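Local coordinates for protein glutathione S-transferase domain (Xanthobacter autotrophicus, PDB 4HZ2) that binds glutathione and probably works as a glutathione S-transferase, joining the thiol of that tripeptide to other substrates, at residues A38-L43 and N89-H94; A67-A70 and P75-V78; A182-T187 and I216-P221; R24-N29 and A63-L68; S42-D47 and E97-L102. One frame throughout, in Å; residues are numbered along the deposited sequence.

Contact 1: residues A38-L43 and N89-H94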
# COMPACT_ATOMS: atom_id res chain seq x y z
N ALA B 38 7.61 -2.08 -16.03
CA ALA B 38 8.31 -2.59 -17.22
C ALA B 38 8.47 -4.12 -17.14
O ALA B 38 8.29 -4.84 -18.15
CB ALA B 38 9.66 -1.92 -17.40
N GLN B 39 8.82 -4.62 -15.96
CA GLN B 39 9.09 -6.03 -15.82
C GLN B 39 7.84 -6.88 -16.05
O GLN B 39 7.92 -7.92 -16.74
CB GLN B 39 9.66 -6.32 -14.42
CG GLN B 39 10.06 -7.76 -14.18
CD GLN B 39 11.24 -8.18 -15.06
OE1 GLN B 39 12.43 -7.98 -14.71
NE2 GLN B 39 10.93 -8.76 -16.20
N ILE B 40 6.69 -6.49 -15.49
CA ILE B 40 5.49 -7.31 -15.72
C ILE B 40 5.00 -7.18 -17.18
O ILE B 40 4.49 -8.15 -17.74
CB ILE B 40 4.35 -6.98 -14.73
CG1 ILE B 40 3.30 -8.08 -14.73
CG2 ILE B 40 3.76 -5.59 -15.00
CD1 ILE B 40 3.83 -9.42 -14.26
N LEU B 41 5.15 -6.01 -17.78
CA LEU B 41 4.80 -5.88 -19.22
C LEU B 41 5.65 -6.80 -20.10
O LEU B 41 5.15 -7.48 -21.02
CB LEU B 41 4.90 -4.43 -19.69
CG LEU B 41 3.84 -3.52 -19.10
CD1 LEU B 41 3.99 -2.09 -19.61
CD2 LEU B 41 2.45 -4.04 -19.46
N SER B 42 6.94 -6.84 -19.82
CA SER B 42 7.82 -7.69 -20.61
C SER B 42 7.52 -9.17 -20.35
O SER B 42 7.48 -9.96 -21.31
CB SER B 42 9.31 -7.34 -20.38
OG SER B 42 9.78 -7.76 -19.11
N LEU B 43 7.27 -9.55 -19.09
CA LEU B 43 6.96 -10.95 -18.74
C LEU B 43 5.67 -11.43 -19.40
O LEU B 43 5.50 -12.62 -19.71
CB LEU B 43 6.85 -11.12 -17.21
CG LEU B 43 8.20 -11.08 -16.50
CD1 LEU B 43 7.99 -10.93 -14.99
CD2 LEU B 43 8.99 -12.35 -16.82
N ASN B 89 1.88 -1.36 -7.87
CA ASN B 89 1.38 -2.67 -7.47
C ASN B 89 0.02 -2.99 -8.11
O ASN B 89 -0.33 -4.17 -8.34
CB ASN B 89 1.34 -2.81 -5.95
CG ASN B 89 2.75 -2.95 -5.32
OD1 ASN B 89 3.76 -2.97 -6.01
ND2 ASN B 89 2.78 -3.06 -4.00
N ALA B 90 -0.76 -1.94 -8.41
CA ALA B 90 -2.02 -2.11 -9.20
C ALA B 90 -1.67 -2.47 -10.63
O ALA B 90 -2.37 -3.27 -11.24
CB ALA B 90 -2.86 -0.82 -9.16
N ILE B 91 -0.59 -1.91 -11.16
CA ILE B 91 -0.14 -2.28 -12.52
C ILE B 91 0.31 -3.75 -12.55
O ILE B 91 0.02 -4.51 -13.49
CB ILE B 91 0.98 -1.34 -12.99
CG1 ILE B 91 0.39 0.06 -13.23
CG2 ILE B 91 1.67 -1.85 -14.27
CD1 ILE B 91 1.41 1.19 -13.25
N LEU B 92 1.00 -4.20 -11.50
CA LEU B 92 1.35 -5.62 -11.42
C LEU B 92 0.10 -6.49 -11.43
O LEU B 92 0.04 -7.48 -12.15
CB LEU B 92 2.13 -5.93 -10.14
CG LEU B 92 3.61 -5.50 -10.02
CD1 LEU B 92 4.20 -5.68 -8.60
CD2 LEU B 92 4.49 -6.16 -11.12
N LEU B 93 -0.89 -6.13 -10.62
CA LEU B 93 -2.14 -6.89 -10.56
C LEU B 93 -2.89 -6.85 -11.88
O LEU B 93 -3.54 -7.82 -12.23
CB LEU B 93 -3.04 -6.36 -9.43
CG LEU B 93 -2.60 -6.73 -8.01
CD1 LEU B 93 -3.28 -5.78 -7.01
CD2 LEU B 93 -3.00 -8.18 -7.74
N HIS B 94 -2.78 -5.76 -12.60
CA HIS B 94 -3.62 -5.62 -13.80
C HIS B 94 -3.12 -6.54 -14.91
O HIS B 94 -3.91 -7.26 -15.58
CB HIS B 94 -3.56 -4.16 -14.29
CG HIS B 94 -4.36 -3.93 -15.53
ND1 HIS B 94 -5.71 -3.68 -15.50
CD2 HIS B 94 -4.00 -3.95 -16.85
CE1 HIS B 94 -6.15 -3.52 -16.75
NE2 HIS B 94 -5.14 -3.70 -17.58
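I40 meets L92 obliquely between helices 32-43 and 88-96. The helices come close here, with 6.2 Å between the CA atoms of I40 and L92. The I40 side chain sets out toward helix 88-96 and touches it through CB and CG2. The first bond of L92 points neither toward nor away from helix 32-43; chi1 of -75° sets its CG anti to the carbonyl carbon, and the CD2 branch makes the contact. L92 CD2 meets I40 at its branch point, 3.7 Å from I40 CB and 4.0 Å from I40 CG2.

In I40 the CG1 branch is trans to the main-chain N (chi1 -164°), leaving CG2 between N and carbonyl carbon and facing the partner helix. I40 CG2 then takes a looser second neighbour, with I91 CG2 4.3 Å away and the I91 carbonyl O at 4.2 Å. The three touching residues are all buried and the contact between them is purely van der Waals. Helix 178-187 covers the pair, L181 resting on I40 and A182 on L92, while H94 ND1 is hydrogen-bonded to T110 OG1 of the second subunit. Two helices packed against each other beside the sheet are characteristic of the thioredoxin-like N-terminal domain of glutathione S-transferases.

Contact 2: residues A67-A70 and P75-V78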
# COMPACT_ATOMS: atom_id res chain seq x y z
N ALA B 67 -3.05 15.33 -15.50
CA ALA B 67 -4.23 14.90 -16.27
C ALA B 67 -4.24 13.37 -16.43
O ALA B 67 -5.32 12.77 -16.47
CB ALA B 67 -4.30 15.61 -17.63
N LEU B 68 -3.06 12.76 -16.53
CA LEU B 68 -2.96 11.28 -16.56
C LEU B 68 -3.13 10.66 -15.17
O LEU B 68 -3.80 9.62 -15.00
CB LEU B 68 -1.62 10.82 -17.17
CG LEU B 68 -1.37 11.24 -18.62
CD1 LEU B 68 0.05 10.90 -19.06
CD2 LEU B 68 -2.41 10.59 -19.54
N ASN B 69 -2.50 11.27 -14.17
CA ASN B 69 -2.53 10.72 -12.82
C ASN B 69 -2.56 11.87 -11.81
O ASN B 69 -1.54 12.53 -11.60
CB ASN B 69 -1.33 9.80 -12.59
CG ASN B 69 -1.30 9.25 -11.17
OD1 ASN B 69 -2.33 9.28 -10.48
ND2 ASN B 69 -0.14 8.76 -10.72
N ALA B 70 -3.73 12.13 -11.21
CA ALA B 70 -3.89 13.24 -10.27
C ALA B 70 -2.95 13.12 -9.05
O ALA B 70 -2.62 14.13 -8.42
CB ALA B 70 -5.35 13.38 -9.81
N PRO B 75 5.19 5.01 -11.67
CA PRO B 75 4.86 4.79 -13.08
C PRO B 75 3.41 5.05 -13.41
O PRO B 75 2.51 4.89 -12.57
CB PRO B 75 5.15 3.30 -13.28
CG PRO B 75 4.92 2.70 -11.91
CD PRO B 75 5.50 3.73 -10.98
N VAL B 76 3.18 5.44 -14.66
CA VAL B 76 1.86 5.46 -15.24
C VAL B 76 2.00 4.68 -16.54
O VAL B 76 2.97 4.86 -17.28
CB VAL B 76 1.38 6.91 -15.52
CG1 VAL B 76 0.17 6.89 -16.41
CG2 VAL B 76 1.06 7.63 -14.21
N VAL B 77 1.09 3.76 -16.77
CA VAL B 77 1.05 3.02 -18.03
C VAL B 77 -0.16 3.50 -18.83
O VAL B 77 -1.28 3.49 -18.32
CB VAL B 77 0.96 1.50 -17.77
CG1 VAL B 77 0.76 0.73 -19.08
CG2 VAL B 77 2.19 1.02 -16.99
N VAL B 78 0.05 3.92 -20.07
CA VAL B 78 -1.05 4.37 -20.89
C VAL B 78 -1.26 3.38 -22.04
O VAL B 78 -0.33 3.09 -22.79
CB VAL B 78 -0.82 5.80 -21.45
CG1 VAL B 78 -2.03 6.23 -22.26
CG2 VAL B 78 -0.55 6.78 -20.31
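Just before the cis-proline of the thioredoxin-like fold, the chain passes from helix 63-68 through a loop and back into strand 76-78, and L68 and N69 lean on V76 and V78 as it does so. The tightest approach is between N69 and V76, whose CA atoms are 7.3 Å apart. N69 CB lies 3.6 Å from V76 CG2, and the same methyl is 3.9 Å from N69 ND2, so one valine branch touches both the root and the amide of the asparagine where the two side chains cross at a slant.

N69 turns its CG to the far side of CB from the main-chain N (chi1 178°), and the amide is held at both ends: ND2 bonds to the K73 carbonyl, while OD1 bonds to both I71 N and R86 NH1. These partners satisfy a buried amide and should fix its rotation; they tie N69 to the 71-74 loop and, through R86, to strand 84-86.

L68 packs more loosely. Its CB is 4.4 Å from V76 CG1, and its CD2 branch comes to 4.3 Å from V78 CG2. V76 and V78, two residues apart on the strand, thus present their side chains to the same segment, whereas V77 packs on A37, I91 and F95 of the helices.

P75 follows a cis peptide bond and touches the bound glutathione, with G72, K73 and V74 of the same loop also in the pocket. A cis-proline immediately before a strand, beside the glutathione site, is the hallmark of the thioredoxin-like domain in glutathione S-transferases.

Contact 3: residues A182-T187 and I216-P221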
# COMPACT_ATOMS: atom_id res chain seq x y z
N ALA B 182 7.22 -7.57 -6.62
CA ALA B 182 7.01 -6.32 -5.91
C ALA B 182 8.11 -6.07 -4.88
O ALA B 182 8.57 -4.94 -4.74
CB ALA B 182 5.64 -6.24 -5.25
N LEU B 183 8.53 -7.11 -4.16
CA LEU B 183 9.56 -6.94 -3.12
C LEU B 183 10.98 -7.03 -3.69
O LEU B 183 11.94 -6.51 -3.09
CB LEU B 183 9.34 -7.90 -1.94
CG LEU B 183 8.19 -7.39 -1.04
CD1 LEU B 183 7.42 -8.51 -0.35
CD2 LEU B 183 8.66 -6.34 -0.03
N PHE B 184 11.11 -7.66 -4.86
CA PHE B 184 12.42 -7.74 -5.51
C PHE B 184 12.85 -6.37 -6.04
O PHE B 184 14.04 -6.02 -6.02
CB PHE B 184 12.38 -8.77 -6.63
CG PHE B 184 13.68 -8.95 -7.36
CD1 PHE B 184 14.59 -9.93 -6.96
CD2 PHE B 184 13.99 -8.16 -8.50
CE1 PHE B 184 15.76 -10.14 -7.66
CE2 PHE B 184 15.17 -8.38 -9.20
CZ PHE B 184 16.06 -9.35 -8.77
N ALA B 185 11.86 -5.58 -6.49
CA ALA B 185 12.11 -4.30 -7.17
C ALA B 185 13.19 -3.48 -6.46
O ALA B 185 14.16 -3.06 -7.09
CB ALA B 185 10.80 -3.52 -7.29
N TYR B 186 13.00 -3.20 -5.17
CA TYR B 186 14.02 -2.47 -4.42
C TYR B 186 14.98 -3.36 -3.64
O TYR B 186 16.13 -2.98 -3.42
CB TYR B 186 13.38 -1.44 -3.48
CG TYR B 186 12.78 -0.30 -4.26
CD1 TYR B 186 13.58 0.73 -4.77
CD2 TYR B 186 11.42 -0.25 -4.51
CE1 TYR B 186 13.04 1.80 -5.47
CE2 TYR B 186 10.86 0.80 -5.21
CZ TYR B 186 11.68 1.81 -5.70
OH TYR B 186 11.13 2.86 -6.41
N THR B 187 14.52 -4.54 -3.22
CA THR B 187 15.39 -5.38 -2.37
C THR B 187 16.63 -5.79 -3.13
O THR B 187 17.73 -5.89 -2.53
CB THR B 187 14.65 -6.62 -1.79
OG1 THR B 187 13.47 -6.18 -1.11
CG2 THR B 187 15.54 -7.35 -0.78
N ILE B 216 13.70 -12.10 -16.18
CA ILE B 216 13.94 -11.10 -15.15
C ILE B 216 15.24 -10.34 -15.44
O ILE B 216 16.29 -10.95 -15.70
CB ILE B 216 14.01 -11.74 -13.73
CG1 ILE B 216 12.70 -12.46 -13.41
CG2 ILE B 216 14.33 -10.69 -12.67
CD1 ILE B 216 11.49 -11.56 -13.30
N ASN B 217 15.14 -9.01 -15.39
CA ASN B 217 16.27 -8.11 -15.59
C ASN B 217 16.51 -7.26 -14.35
O ASN B 217 15.57 -6.87 -13.67
CB ASN B 217 15.96 -7.18 -16.76
CG ASN B 217 15.30 -7.92 -17.91
OD1 ASN B 217 15.96 -8.76 -18.55
ND2 ASN B 217 14.00 -7.63 -18.18
N LEU B 218 17.78 -6.98 -14.07
CA LEU B 218 18.16 -6.17 -12.93
C LEU B 218 18.22 -4.69 -13.27
O LEU B 218 18.44 -4.32 -14.44
CB LEU B 218 19.53 -6.61 -12.41
CG LEU B 218 19.74 -8.11 -12.23
CD1 LEU B 218 21.15 -8.43 -11.73
CD2 LEU B 218 18.70 -8.66 -11.24
N ILE B 219 18.00 -3.85 -12.27
CA ILE B 219 18.31 -2.42 -12.41
C ILE B 219 19.83 -2.27 -12.28
O ILE B 219 20.44 -2.67 -11.27
CB ILE B 219 17.58 -1.56 -11.34
CG1 ILE B 219 16.07 -1.80 -11.38
CG2 ILE B 219 17.92 -0.07 -11.53
CD1 ILE B 219 15.31 -1.12 -10.24
N PRO B 220 20.47 -1.68 -13.31
CA PRO B 220 21.93 -1.46 -13.17
C PRO B 220 22.22 -0.50 -12.00
O PRO B 220 21.33 0.25 -11.56
CB PRO B 220 22.33 -0.84 -14.51
CG PRO B 220 21.19 -1.19 -15.47
CD PRO B 220 19.96 -1.17 -14.60
N PRO B 221 23.48 -0.50 -11.50
CA PRO B 221 23.81 0.41 -10.40
C PRO B 221 23.51 1.86 -10.75
O PRO B 221 23.82 2.32 -11.86
CB PRO B 221 25.33 0.18 -10.21
CG PRO B 221 25.57 -1.19 -10.75
CD PRO B 221 24.63 -1.32 -11.91
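A chi1 of -179° swings the F184 ring opposite its own amide N across the first side-chain bond and drives it out from helix 178-187 toward the 216-221 loop. There L218, its CG set opposite the carbonyl carbon (chi1 -47°), meets the ring with its CD2 branch. The touching atom is this single methyl: L218 CD2 is 3.7 Å from F184 CZ and 4.1 Å from F184 CE2. It lies near the plane of the ring, so the leucine abuts the rim of the phenyl group and the two side chains pass askew. I216 supplies a second, looser neighbour, its CG2 being 4.3 Å from F184 CE2 in an oblique position. The ring is further held by V210 and W206 of helix 201-211, and it stacks with H188.

The loop runs past this helix as part of the all-helical C-terminal domain, and it also meets helix 32-43 of the thioredoxin-like domain: N217 is hydrogen-bonded by its O to W35 NE1 and by its N to Q39 OE1. The contact therefore belongs to the seam where the two glutathione S-transferase domains join.

Further along, I219 points toward the helix backbone. Its CD1 is 3.9 Å from the A185 carbonyl O, a van der Waals approach, and the CA atoms of A185 and I219 are 8.3 Å apart. Its main-chain N bonds to H188 NE2, so H188 both stacks with F184 and ties the loop. On the same helix Y186 touches the bound glutathione, and its OH is hydrogen-bonded to the backbone N of N33, another residue of that pocket.

Contact 4: residues R24-N29 and A63-L68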
# COMPACT_ATOMS: atom_id res chain seq x y z
N ARG B 24 2.47 2.99 -23.54
CA ARG B 24 3.56 3.84 -23.05
C ARG B 24 3.74 3.66 -21.55
O ARG B 24 2.76 3.52 -20.83
CB ARG B 24 3.27 5.34 -23.32
CG ARG B 24 3.69 5.85 -24.69
CD ARG B 24 3.16 7.25 -24.97
NE ARG B 24 1.82 7.20 -25.56
CZ ARG B 24 0.76 7.85 -25.08
NH1 ARG B 24 0.88 8.62 -24.01
NH2 ARG B 24 -0.41 7.73 -25.68
N ILE B 25 4.98 3.63 -21.07
CA ILE B 25 5.22 3.73 -19.62
C ILE B 25 5.89 5.08 -19.36
O ILE B 25 6.97 5.38 -19.91
CB ILE B 25 6.17 2.65 -19.06
CG1 ILE B 25 5.70 1.24 -19.41
CG2 ILE B 25 6.33 2.79 -17.54
CD1 ILE B 25 6.64 0.15 -18.87
N TYR B 26 5.25 5.90 -18.53
CA TYR B 26 5.90 7.10 -18.00
C TYR B 26 6.64 6.69 -16.75
O TYR B 26 6.01 6.19 -15.80
CB TYR B 26 4.86 8.18 -17.67
CG TYR B 26 4.19 8.71 -18.91
CD1 TYR B 26 3.19 7.98 -19.56
CD2 TYR B 26 4.57 9.94 -19.44
CE1 TYR B 26 2.60 8.47 -20.72
CE2 TYR B 26 3.98 10.44 -20.58
CZ TYR B 26 3.00 9.70 -21.21
OH TYR B 26 2.45 10.23 -22.35
N GLY B 27 7.96 6.89 -16.74
CA GLY B 27 8.77 6.46 -15.61
C GLY B 27 10.10 7.16 -15.50
O GLY B 27 10.47 7.97 -16.35
N MET B 28 10.82 6.85 -14.43
CA MET B 28 12.14 7.40 -14.16
C MET B 28 13.12 6.25 -14.19
O MET B 28 12.94 5.26 -13.49
CB MET B 28 12.15 8.05 -12.77
CG MET B 28 11.26 9.27 -12.65
SD MET B 28 11.16 9.81 -10.93
CE MET B 28 9.89 11.07 -11.05
N ASN B 29 14.16 6.37 -15.00
CA ASN B 29 15.21 5.37 -15.09
C ASN B 29 15.86 5.20 -13.71
O ASN B 29 16.28 6.20 -13.12
CB ASN B 29 16.25 5.84 -16.10
CG ASN B 29 17.23 4.75 -16.49
OD1 ASN B 29 17.05 3.59 -16.15
ND2 ASN B 29 18.27 5.12 -17.24
N ALA B 63 0.90 19.96 -15.87
CA ALA B 63 -0.53 19.89 -16.22
C ALA B 63 -0.86 18.57 -16.95
O ALA B 63 -1.75 17.82 -16.53
CB ALA B 63 -0.96 21.10 -17.06
N ASP B 64 -0.13 18.30 -18.03
CA ASP B 64 -0.32 17.10 -18.84
C ASP B 64 -0.20 15.83 -18.01
O ASP B 64 -1.02 14.92 -18.15
CB ASP B 64 0.68 17.05 -20.00
CG ASP B 64 0.43 18.14 -21.02
OD1 ASP B 64 -0.69 18.68 -21.03
OD2 ASP B 64 1.35 18.42 -21.82
N PHE B 65 0.81 15.75 -17.15
CA PHE B 65 0.96 14.54 -16.37
C PHE B 65 -0.14 14.38 -15.33
O PHE B 65 -0.63 13.27 -15.13
CB PHE B 65 2.32 14.44 -15.68
CG PHE B 65 2.54 13.09 -15.06
CD1 PHE B 65 2.26 12.87 -13.71
CD2 PHE B 65 2.99 12.03 -15.84
CE1 PHE B 65 2.41 11.60 -13.17
CE2 PHE B 65 3.16 10.77 -15.29
CZ PHE B 65 2.87 10.56 -13.96
N LEU B 66 -0.50 15.46 -14.65
CA LEU B 66 -1.53 15.37 -13.60
C LEU B 66 -2.87 14.98 -14.23
O LEU B 66 -3.71 14.37 -13.58
CB LEU B 66 -1.64 16.67 -12.78
CG LEU B 66 -0.47 16.98 -11.84
CD1 LEU B 66 -0.49 18.43 -11.34
CD2 LEU B 66 -0.45 15.99 -10.66
N ALA B 67 -3.05 15.33 -15.50
CA ALA B 67 -4.23 14.90 -16.27
C ALA B 67 -4.24 13.37 -16.43
O ALA B 67 -5.32 12.77 -16.47
CB ALA B 67 -4.30 15.61 -17.63
N LEU B 68 -3.06 12.76 -16.53
CA LEU B 68 -2.96 11.28 -16.56
C LEU B 68 -3.13 10.66 -15.17
O LEU B 68 -3.80 9.62 -15.00
CB LEU B 68 -1.62 10.82 -17.17
CG LEU B 68 -1.37 11.24 -18.62
CD1 LEU B 68 0.05 10.90 -19.06
CD2 LEU B 68 -2.41 10.59 -19.54
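Strand 24-27 passes helix 63-68 with Y26 and F65 as the nearest pair, their CA atoms 9.1 Å apart, a gap filled by side chains. Y26 points toward the helix and is met in two ways. L68 CD1 lies over one face of the tyrosine ring, 4.0 Å from its centroid and 20° off the normal, a CH-pi contact. The methyl is displaced toward the phenolic rim, 3.8 Å from CZ of Y26, and the two side chains cross at about a right angle.

F65 uses its edge instead. With chi1 at -171° its ring stands beside the carbonyl carbon and away from N, which carries CE2 to 3.9 Å from Y26 CB, that carbon lying close to the plane of the phenyl ring. The outer end of the tyrosine has a polar neighbour on its own strand: R24 NH1 gives Y26 OH a weak hydrogen bond of 2.8 Å, bent to 129° at the hydrogen.

The helix thus covers one face of the sheet, with F65 also packing on V76 and V74, and Y26 on V78 and V51 of the strands alongside. From the neighbouring position on strand 24-27, I25 packs against A38 and L41 of helix 32-43.

Contact 5: residues S42-D47 and E97-L102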
# COMPACT_ATOMS: atom_id res chain seq x y z
N SER B 42 6.94 -6.84 -19.82
CA SER B 42 7.82 -7.69 -20.61
C SER B 42 7.52 -9.17 -20.35
O SER B 42 7.48 -9.96 -21.31
CB SER B 42 9.31 -7.34 -20.38
OG SER B 42 9.78 -7.76 -19.11
N LEU B 43 7.27 -9.55 -19.09
CA LEU B 43 6.96 -10.95 -18.74
C LEU B 43 5.67 -11.43 -19.40
O LEU B 43 5.50 -12.62 -19.71
CB LEU B 43 6.85 -11.12 -17.21
CG LEU B 43 8.20 -11.08 -16.50
CD1 LEU B 43 7.99 -10.93 -14.99
CD2 LEU B 43 8.99 -12.35 -16.82
N THR B 44 4.73 -10.51 -19.63
CA THR B 44 3.43 -10.91 -20.16
C THR B 44 3.31 -10.58 -21.65
O THR B 44 2.22 -10.66 -22.23
CB THR B 44 2.27 -10.28 -19.36
OG1 THR B 44 2.39 -8.85 -19.40
CG2 THR B 44 2.29 -10.79 -17.91
N GLY B 45 4.43 -10.22 -22.28
CA GLY B 45 4.46 -10.16 -23.75
C GLY B 45 4.00 -8.86 -24.35
O GLY B 45 3.69 -8.80 -25.54
N HIS B 46 3.95 -7.80 -23.55
CA HIS B 46 3.50 -6.51 -24.06
C HIS B 46 4.66 -5.64 -24.52
O HIS B 46 5.61 -5.42 -23.76
CB HIS B 46 2.70 -5.74 -22.99
CG HIS B 46 1.39 -6.37 -22.66
ND1 HIS B 46 1.22 -7.21 -21.59
CD2 HIS B 46 0.18 -6.30 -23.28
CE1 HIS B 46 -0.03 -7.62 -21.54
NE2 HIS B 46 -0.68 -7.09 -22.56
N ASP B 47 4.58 -5.15 -25.76
CA ASP B 47 5.49 -4.12 -26.24
C ASP B 47 5.06 -2.76 -25.67
O ASP B 47 3.86 -2.47 -25.57
CB ASP B 47 5.45 -4.06 -27.77
CG ASP B 47 6.47 -4.98 -28.40
OD1 ASP B 47 7.44 -5.37 -27.71
OD2 ASP B 47 6.30 -5.33 -29.58
N GLU B 97 -2.96 -10.63 -14.25
CA GLU B 97 -4.24 -11.31 -14.18
C GLU B 97 -4.33 -12.35 -15.29
O GLU B 97 -4.07 -12.04 -16.47
CB GLU B 97 -5.36 -10.27 -14.29
CG GLU B 97 -6.76 -10.77 -14.00
CD GLU B 97 -6.95 -11.20 -12.56
OE1 GLU B 97 -7.15 -12.41 -12.35
OE2 GLU B 97 -6.92 -10.33 -11.62
N GLY B 98 -4.69 -13.59 -14.93
CA GLY B 98 -4.83 -14.71 -15.89
C GLY B 98 -3.51 -15.32 -16.36
O GLY B 98 -3.48 -16.11 -17.31
N THR B 99 -2.41 -14.95 -15.70
CA THR B 99 -1.09 -15.54 -15.95
C THR B 99 -0.62 -16.28 -14.69
O THR B 99 -1.17 -16.09 -13.61
CB THR B 99 -0.02 -14.48 -16.32
OG1 THR B 99 0.47 -13.81 -15.12
CG2 THR B 99 -0.59 -13.46 -17.29
N PRO B 100 0.40 -17.14 -14.82
CA PRO B 100 0.90 -17.82 -13.62
C PRO B 100 1.52 -16.85 -12.62
O PRO B 100 1.85 -17.26 -11.48
CB PRO B 100 1.97 -18.78 -14.16
CG PRO B 100 1.71 -18.90 -15.63
CD PRO B 100 0.99 -17.66 -16.07
N TRP B 101 1.68 -15.58 -12.98
CA TRP B 101 2.26 -14.62 -12.00
C TRP B 101 1.22 -14.17 -10.95
O TRP B 101 1.58 -13.51 -9.95
CB TRP B 101 2.84 -13.38 -12.70
CG TRP B 101 4.10 -13.72 -13.40
CD1 TRP B 101 4.28 -14.05 -14.73
CD2 TRP B 101 5.39 -13.83 -12.79
NE1 TRP B 101 5.60 -14.34 -14.97
CE2 TRP B 101 6.30 -14.22 -13.79
CE3 TRP B 101 5.85 -13.61 -11.48
CZ2 TRP B 101 7.66 -14.40 -13.53
CZ3 TRP B 101 7.20 -13.79 -11.22
CH2 TRP B 101 8.09 -14.17 -12.24
N LEU B 102 -0.07 -14.48 -11.18
CA LEU B 102 -1.10 -14.08 -10.23
C LEU B 102 -2.09 -15.21 -9.98
O LEU B 102 -2.86 -15.57 -10.89
CB LEU B 102 -1.87 -12.85 -10.71
CG LEU B 102 -2.86 -12.25 -9.71
CD1 LEU B 102 -2.21 -11.79 -8.39
CD2 LEU B 102 -3.61 -11.08 -10.33
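L43 lays its CD1 methyl over one face of the W101 indole, a CH-pi contact 4.2 Å from the centroid of the six-membered ring and 26° off its normal. The methyl is set toward the rim, 3.8 Å from W101 CZ2, and the leucine crosses the tryptophan at about a right angle. L43 CB is 4.1 Å from NE1 of W101, which extends the contact along the indole. Alongside, the methyls of two threonines meet, T44 CG2 and T99 CG2 being 4.0 Å apart. All the bridging between the segments is of this apolar kind.

Hydrogen bonds shape each segment separately. With chi1 59°, T44 turns OG1 back over the helix end to bond with the I40 carbonyl, while CG2 is left for T99. T44 OG1 also accepts from H46 ND1 at 3.0 Å, within 6° of the imidazole plane. In the other segment T99 OG1 takes the W101 N-H at 3.0 Å, an ST turn, and bonds to the A96 carbonyl too. L102 N to T99 O closes a type I turn from T99 to L102, and W101 within it faces L43.

The backbone supplies the last element. H46 N bonds to L41 O, and G45 N to S42 O at 3.2 Å, with G45 at positive phi. Together they make the Schellman motif that ends helix 32-43, packed against the start of the linker from helix 88-96 of the N-terminal domain to helix 107-137.

Overall arrangement
Contact 1 is a fully buried, purely apolar pairing of helices. Contact 5 lies at the surface about 7 Å away, centre to centre, and takes up the end of the same helix 32-43 with a ring face and capping bonds. Contact 2, buried, and contact 4, partly buried, share L68 and helix 63-68, and their strands are neighbours in one sheet; V76 O to Y26 N (2.8 Å) joins them. They cover one side of that sheet, while I91 of contact 1 reaches V77 from the other. Contact 3, also buried, alone belongs to the helical C-terminal domain, yet I216 packs on L43 and N217 bonds to Q39. Polar groups serve mainly as anchors flanking the apolar contacts.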